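Local coordinates for protein extracellular PQQ-dependent sugar dehydrogenase (Coprinopsis cinerea, PDB 6JT6) that binds heme b as the cytochrome domain of a PQQ-dependent pyranose dehydrogenase, and probably passes electrons from the sugar-oxidising domain to external acceptors, at residues A[31-37]-A[177-182]; A[73-77]-A[150-156]. The contacts are given in a common frame with arbitrary orientation. Residues are numbered along the deposited sequence.

Both contacts belong to the cytochrome domain, a beta sandwich related to that of cellobiose dehydrogenase. They lie on opposite sides of the chain's centre, with their own centres about 31 Å apart and their nearest atoms about 15 Å apart, so they do not touch. Interaction 1 adds a short parallel strand to the mixed sheet, just before helix 182-191. Interaction 2 fixes a loop to the end of strand 70-76 in the six-stranded antiparallel sheet. In sequence, interaction 2 falls between the two halves of interaction 1. In interaction 2 the side chain of Trp74 lies about 8 Å from the bound heme, too far for direct contact.

Interaction 1 (A[31-37]-A[177-182]); sequences IFPSASG and ARTTLY
This is a short parallel pairing at the end of strand 26-33, where the mixed sheet branches to take in the weakly bonded strand 178-179. Phe32 pairs with Arg178, CA to CA 4.4 Å. Phe32 N donates to Ala177 O at 2.9 Å, and Thr179 N donates to Phe32 O at 3.0 Å. Thr179 to Tyr182 form a type I turn leading into helix 182-191, and Thr179 OG1 accepts from Leu181 N at 2.9 Å as a cap. This turn brings Tyr182 (chi1 t) back against strand 26-33. Pro33 CD lies over the face of the Tyr182 ring, 4.0 Å from its centroid, a CH-pi contact. Ile31 CG2 is 3.9 Å from Tyr182 CD1, and the Tyr182 hydroxyl bonds Glu43. Arg178 (chi1 m, chi2 and chi3 t) extends beside Phe32 (chi1 m), with Phe32 CG over one face of its guanidinium. Arg178 NH1 donates to Pro33 O at 3.0 Å, while NE and NH2 bond Thr135 O and Pro134 O. Farther on, Thr180 CG2 touches Ser34 OG at 3.4 Å. The guanidinium thus binds three backbone carbonyls, tying the loop residues Pro134 and Thr135 to the strand pair, while Tyr182 joins the helix start to the sheet.

Interaction 2 (A[73-77]-A[150-156]); sequences GWVDG and KPLTPSD
Strand 70-76 ends beside the loop between strands 138-146 and 166-173. Segment 73-77 is extended up to Asp76, and Gly77 turns away with positive phi. Segment 150-156 has no regular structure except a type I turn from Thr153 to Asp156, closed by Asp156 N to Thr153 O at 3.0 Å. The CA atoms of Asp76 and Pro154 are 5.4 Å apart. Trp74 (chi1 p, chi2 94°) points toward the loop. Trp74 NE1 donates to Pro154 O at 2.9 Å, and that carbonyl also accepts from Arg81 NE. Pro151 CG sits over the Trp74 indole face, 3.5 Å from the centroid of the six-membered ring. Lys150 (chi1 and chi2 m, chi3 and chi4 t) slants onto the strand in its direction, to Val75. Lys150 NZ donates to Val75 O at 2.6 Å and to a water at 2.6 Å, and this water accepts from Val75 N at 3.1 Å. Both backbone polar groups of Val75 are therefore satisfied from the loop side, one through water. Asp76 (chi1 t) packs OD1 against Pro154 CB at 3.5 Å, but its carboxylate is paired with Arg81 in a salt bridge through OD2. Thus an inter-strand loop of this beta sandwich is attached to a strand end by side-chain donors to main-chain carbonyls, not by strand pairing. A proline-indole CH-pi contact adds to this, and Arg81 ties the loop to strand 79-86.

Interaction 1 (A[31-37]-A[177-182])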
loop_
_atom_site.group_PDB
_atom_site.type_symbol
_atom_site.label_atom_id
_atom_site.label_comp_id
_atom_site.label_asym_id
_atom_site.label_seq_id
_atom_site.Cartn_x
_atom_site.Cartn_y
_atom_site.Cartn_z
ATOM N N ILE A 31 1.578 -0.550 -8.607
ATOM C CA ILE A 31 1.913 -0.158 -9.962
ATOM C C ILE A 31 3.163 0.708 -9.858
ATOM O O ILE A 31 3.178 1.642 -9.072
ATOM C CB ILE A 31 0.781 0.660 -10.632
ATOM C CG1 ILE A 31 -0.601 -0.000 -10.434
ATOM C CG2 ILE A 31 1.060 0.767 -12.121
ATOM C CD1 ILE A 31 -1.791 0.872 -10.842
ATOM N N PHE A 32 4.192 0.393 -10.636
ATOM C CA PHE A 32 5.443 1.163 -10.600
ATOM C C PHE A 32 5.632 1.795 -11.976
ATOM O O PHE A 32 5.132 1.257 -12.974
ATOM C CB PHE A 32 6.666 0.289 -10.198
ATOM C CG PHE A 32 6.735 -0.031 -8.731
ATOM C CD1 PHE A 32 7.664 0.619 -7.903
ATOM C CD2 PHE A 32 5.938 -1.032 -8.175
ATOM C CE1 PHE A 32 7.731 0.317 -6.535
ATOM C CE2 PHE A 32 6.002 -1.327 -6.813
ATOM C CZ PHE A 32 6.891 -0.649 -5.991
ATOM N N PRO A 33 6.339 2.947 -12.034
ATOM C CA PRO A 33 6.628 3.563 -13.331
ATOM C C PRO A 33 7.750 2.830 -14.057
ATOM O O PRO A 33 8.602 2.192 -13.435
ATOM C CB PRO A 33 7.037 4.988 -12.962
ATOM C CG PRO A 33 7.587 4.873 -11.592
ATOM C CD PRO A 33 6.775 3.808 -10.913
ATOM N N SER A 34 7.735 2.961 -15.371
ATOM C CA SER A 34 8.672 2.309 -16.265
ATOM C C SER A 34 10.050 2.985 -16.325
ATOM O O SER A 34 10.515 3.564 -15.334
ATOM C CB SER A 34 8.055 2.264 -17.659
ATOM O OG SER A 34 8.770 1.366 -18.479
ATOM N N ALA A 35 10.694 2.859 -17.495
ATOM C CA ALA A 35 11.992 3.475 -17.845
ATOM C C ALA A 35 11.972 3.937 -19.313
ATOM O O ALA A 35 12.740 4.820 -19.698
ATOM C CB ALA A 35 13.137 2.502 -17.600
ATOM N N SER A 36 11.086 3.326 -20.107
ATOM C CA SER A 36 10.792 3.699 -21.497
ATOM C C SER A 36 10.032 5.029 -21.565
ATOM O O SER A 36 10.340 5.903 -22.391
ATOM C CB SER A 36 9.941 2.595 -22.131
ATOM O OG SER A 36 10.096 2.492 -23.531
ATOM N N GLY A 37 9.032 5.162 -20.699
ATOM C CA GLY A 37 8.231 6.379 -20.582
ATOM C C GLY A 37 8.051 6.706 -19.114
ATOM O O GLY A 37 7.959 5.794 -18.287
ATOM N N ALA A 177 5.977 -5.310 -12.298
ATOM C CA ALA A 177 5.036 -4.349 -11.727
ATOM C C ALA A 177 5.204 -2.954 -12.380
ATOM O O ALA A 177 4.371 -2.061 -12.174
ATOM C CB ALA A 177 5.188 -4.295 -10.209
ATOM N N ARG A 178 6.266 -2.788 -13.184
ATOM C CA ARG A 178 6.548 -1.525 -13.901
ATOM C C ARG A 178 5.746 -1.420 -15.205
ATOM O O ARG A 178 5.550 -2.407 -15.883
ATOM C CB ARG A 178 8.058 -1.331 -14.147
ATOM C CG ARG A 178 8.891 -1.288 -12.873
ATOM C CD ARG A 178 10.288 -0.669 -13.055
ATOM N NE ARG A 178 11.001 -0.591 -11.766
ATOM C CZ ARG A 178 10.865 0.363 -10.827
ATOM N NH1 ARG A 178 10.065 1.425 -10.981
ATOM N NH2 ARG A 178 11.579 0.265 -9.706
ATOM N N THR A 179 5.265 -0.219 -15.535
ATOM C CA THR A 179 4.465 -0.014 -16.758
ATOM C C THR A 179 4.584 1.398 -17.320
ATOM O O THR A 179 4.549 2.391 -16.575
ATOM C CB THR A 179 2.959 -0.404 -16.601
ATOM O OG1 THR A 179 2.276 -0.194 -17.853
ATOM C CG2 THR A 179 2.245 0.433 -15.520
ATOM N N THR A 180 4.699 1.483 -18.648
ATOM C CA THR A 180 4.658 2.784 -19.331
ATOM C C THR A 180 3.257 3.398 -19.202
ATOM O O THR A 180 3.107 4.600 -19.374
ATOM C CB THR A 180 5.124 2.712 -20.812
ATOM O OG1 THR A 180 4.291 1.800 -21.527
ATOM C CG2 THR A 180 6.568 2.262 -20.894
ATOM N N LEU A 181 2.257 2.581 -18.827
ATOM C CA LEU A 181 0.892 3.071 -18.536
ATOM C C LEU A 181 0.738 3.815 -17.174
ATOM O O LEU A 181 -0.355 4.279 -16.853
ATOM C CB LEU A 181 -0.146 1.941 -18.611
ATOM C CG LEU A 181 -0.468 1.442 -20.030
ATOM C CD1 LEU A 181 -1.389 0.257 -19.922
ATOM C CD2 LEU A 181 -1.078 2.531 -20.917
ATOM N N TYR A 182 1.831 3.949 -16.431
ATOM C CA TYR A 182 1.797 4.514 -15.090
ATOM C C TYR A 182 1.068 5.877 -14.966
ATOM O O TYR A 182 0.207 6.023 -14.068
ATOM C CB TYR A 182 3.201 4.586 -14.497
ATOM C CG TYR A 182 3.237 5.061 -13.050
ATOM C CD1 TYR A 182 3.093 4.143 -11.992
ATOM C CD2 TYR A 182 3.391 6.446 -12.737
ATOM C CE1 TYR A 182 3.107 4.566 -10.674
ATOM C CE2 TYR A 182 3.420 6.873 -11.401
ATOM C CZ TYR A 182 3.278 5.922 -10.386
ATOM O OH TYR A 182 3.296 6.312 -9.078
#

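Interaction 2 (A[73-77]-A[150-156])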
loop_
_atom_site.group_PDB
_atom_site.type_symbol
_atom_site.label_atom_id
_atom_site.label_comp_id
_atom_site.label_asym_id
_atom_site.label_seq_id
_atom_site.Cartn_x
_atom_site.Cartn_y
_atom_site.Cartn_z
ATOM N N GLY A 73 -2.843 1.856 6.032
ATOM C CA GLY A 73 -4.100 2.465 5.638
ATOM C C GLY A 73 -5.279 1.903 6.388
ATOM O O GLY A 73 -5.243 0.767 6.894
ATOM N N TRP A 74 -6.338 2.711 6.475
ATOM C CA TRP A 74 -7.586 2.301 7.063
ATOM C C TRP A 74 -8.718 3.223 6.598
ATOM O O TRP A 74 -8.470 4.234 5.898
ATOM C CB TRP A 74 -7.482 2.208 8.587
ATOM C CG TRP A 74 -7.318 3.533 9.287
ATOM C CD1 TRP A 74 -8.311 4.319 9.821
ATOM C CD2 TRP A 74 -6.079 4.194 9.565
ATOM N NE1 TRP A 74 -7.757 5.443 10.422
ATOM C CE2 TRP A 74 -6.387 5.384 10.290
ATOM C CE3 TRP A 74 -4.740 3.877 9.308
ATOM C CZ2 TRP A 74 -5.399 6.284 10.729
ATOM C CZ3 TRP A 74 -3.744 4.776 9.751
ATOM C CH2 TRP A 74 -4.091 5.976 10.448
ATOM N N VAL A 75 -9.949 2.861 6.953
ATOM C CA VAL A 75 -11.101 3.727 6.669
ATOM C C VAL A 75 -11.764 4.104 7.999
ATOM O O VAL A 75 -12.168 3.232 8.765
ATOM C CB VAL A 75 -12.109 3.100 5.667
ATOM C CG1 VAL A 75 -13.271 4.045 5.443
ATOM C CG2 VAL A 75 -11.443 2.883 4.313
ATOM N N ASP A 76 -11.818 5.406 8.263
ATOM C CA ASP A 76 -12.455 5.966 9.446
ATOM C C ASP A 76 -13.893 6.344 9.063
ATOM O O ASP A 76 -14.119 7.437 8.553
ATOM C CB ASP A 76 -11.670 7.206 9.908
ATOM C CG ASP A 76 -12.346 7.946 11.067
ATOM O OD1 ASP A 76 -13.010 7.285 11.897
ATOM O OD2 ASP A 76 -12.189 9.187 11.139
ATOM N N GLY A 77 -14.837 5.416 9.256
ATOM C CA GLY A 77 -16.231 5.632 8.854
ATOM C C GLY A 77 -16.352 5.432 7.361
ATOM O O GLY A 77 -16.401 4.294 6.896
ATOM N N LYS A 150 -9.640 -0.928 14.413
ATOM C CA LYS A 150 -9.097 0.331 13.847
ATOM C C LYS A 150 -7.965 0.920 14.687
ATOM O O LYS A 150 -7.827 0.575 15.873
ATOM C CB LYS A 150 -10.166 1.415 13.754
ATOM C CG LYS A 150 -11.429 1.083 12.981
ATOM C CD LYS A 150 -11.242 0.996 11.485
ATOM C CE LYS A 150 -12.512 0.408 10.880
ATOM N NZ LYS A 150 -12.701 0.811 9.449
ATOM N N PRO A 151 -7.155 1.831 14.078
ATOM C CA PRO A 151 -6.247 2.592 14.925
ATOM C C PRO A 151 -7.050 3.311 16.031
ATOM O O PRO A 151 -8.245 3.584 15.877
ATOM C CB PRO A 151 -5.594 3.575 13.927
ATOM C CG PRO A 151 -5.579 2.796 12.643
ATOM C CD PRO A 151 -6.941 2.155 12.637
ATOM N N LEU A 152 -6.390 3.565 17.153
ATOM C CA LEU A 152 -7.072 3.963 18.407
ATOM C C LEU A 152 -7.849 5.241 18.245
ATOM O O LEU A 152 -8.928 5.378 18.817
ATOM C CB LEU A 152 -6.042 4.159 19.534
ATOM C CG LEU A 152 -5.341 2.979 20.235
ATOM C CD1 LEU A 152 -6.242 2.383 21.287
ATOM C CD2 LEU A 152 -4.783 1.881 19.316
ATOM N N THR A 153 -7.290 6.174 17.474
ATOM C CA THR A 153 -7.959 7.436 17.162
ATOM C C THR A 153 -8.028 7.552 15.625
ATOM O O THR A 153 -7.205 8.190 15.004
ATOM C CB THR A 153 -7.269 8.647 17.830
ATOM O OG1 THR A 153 -5.906 8.717 17.400
ATOM C CG2 THR A 153 -7.272 8.490 19.369
ATOM N N PRO A 154 -9.036 6.905 15.016
ATOM C CA PRO A 154 -9.014 6.686 13.562
ATOM C C PRO A 154 -9.148 7.965 12.715
ATOM O O PRO A 154 -8.857 7.933 11.527
ATOM C CB PRO A 154 -10.166 5.710 13.320
ATOM C CG PRO A 154 -10.988 5.700 14.554
ATOM C CD PRO A 154 -10.162 6.220 15.687
ATOM N N SER A 155 -9.545 9.085 13.325
ATOM C CA SER A 155 -9.553 10.390 12.630
ATOM C C SER A 155 -8.152 10.952 12.353
ATOM O O SER A 155 -7.990 11.789 11.468
ATOM C CB SER A 155 -10.331 11.415 13.457
ATOM O OG SER A 155 -9.458 11.903 14.464
ATOM N N ASP A 156 -7.144 10.497 13.096
ATOM C CA ASP A 156 -5.775 11.048 13.023
ATOM C C ASP A 156 -4.876 10.065 12.228
ATOM O O ASP A 156 -4.725 8.914 12.625
ATOM C CB ASP A 156 -5.238 11.285 14.455
ATOM C CG ASP A 156 -3.827 11.924 14.509
ATOM O OD1 ASP A 156 -3.100 12.064 13.496
ATOM O OD2 ASP A 156 -3.424 12.288 15.632
HETATM O O HOH W 1 -10.296 0.190 8.526
#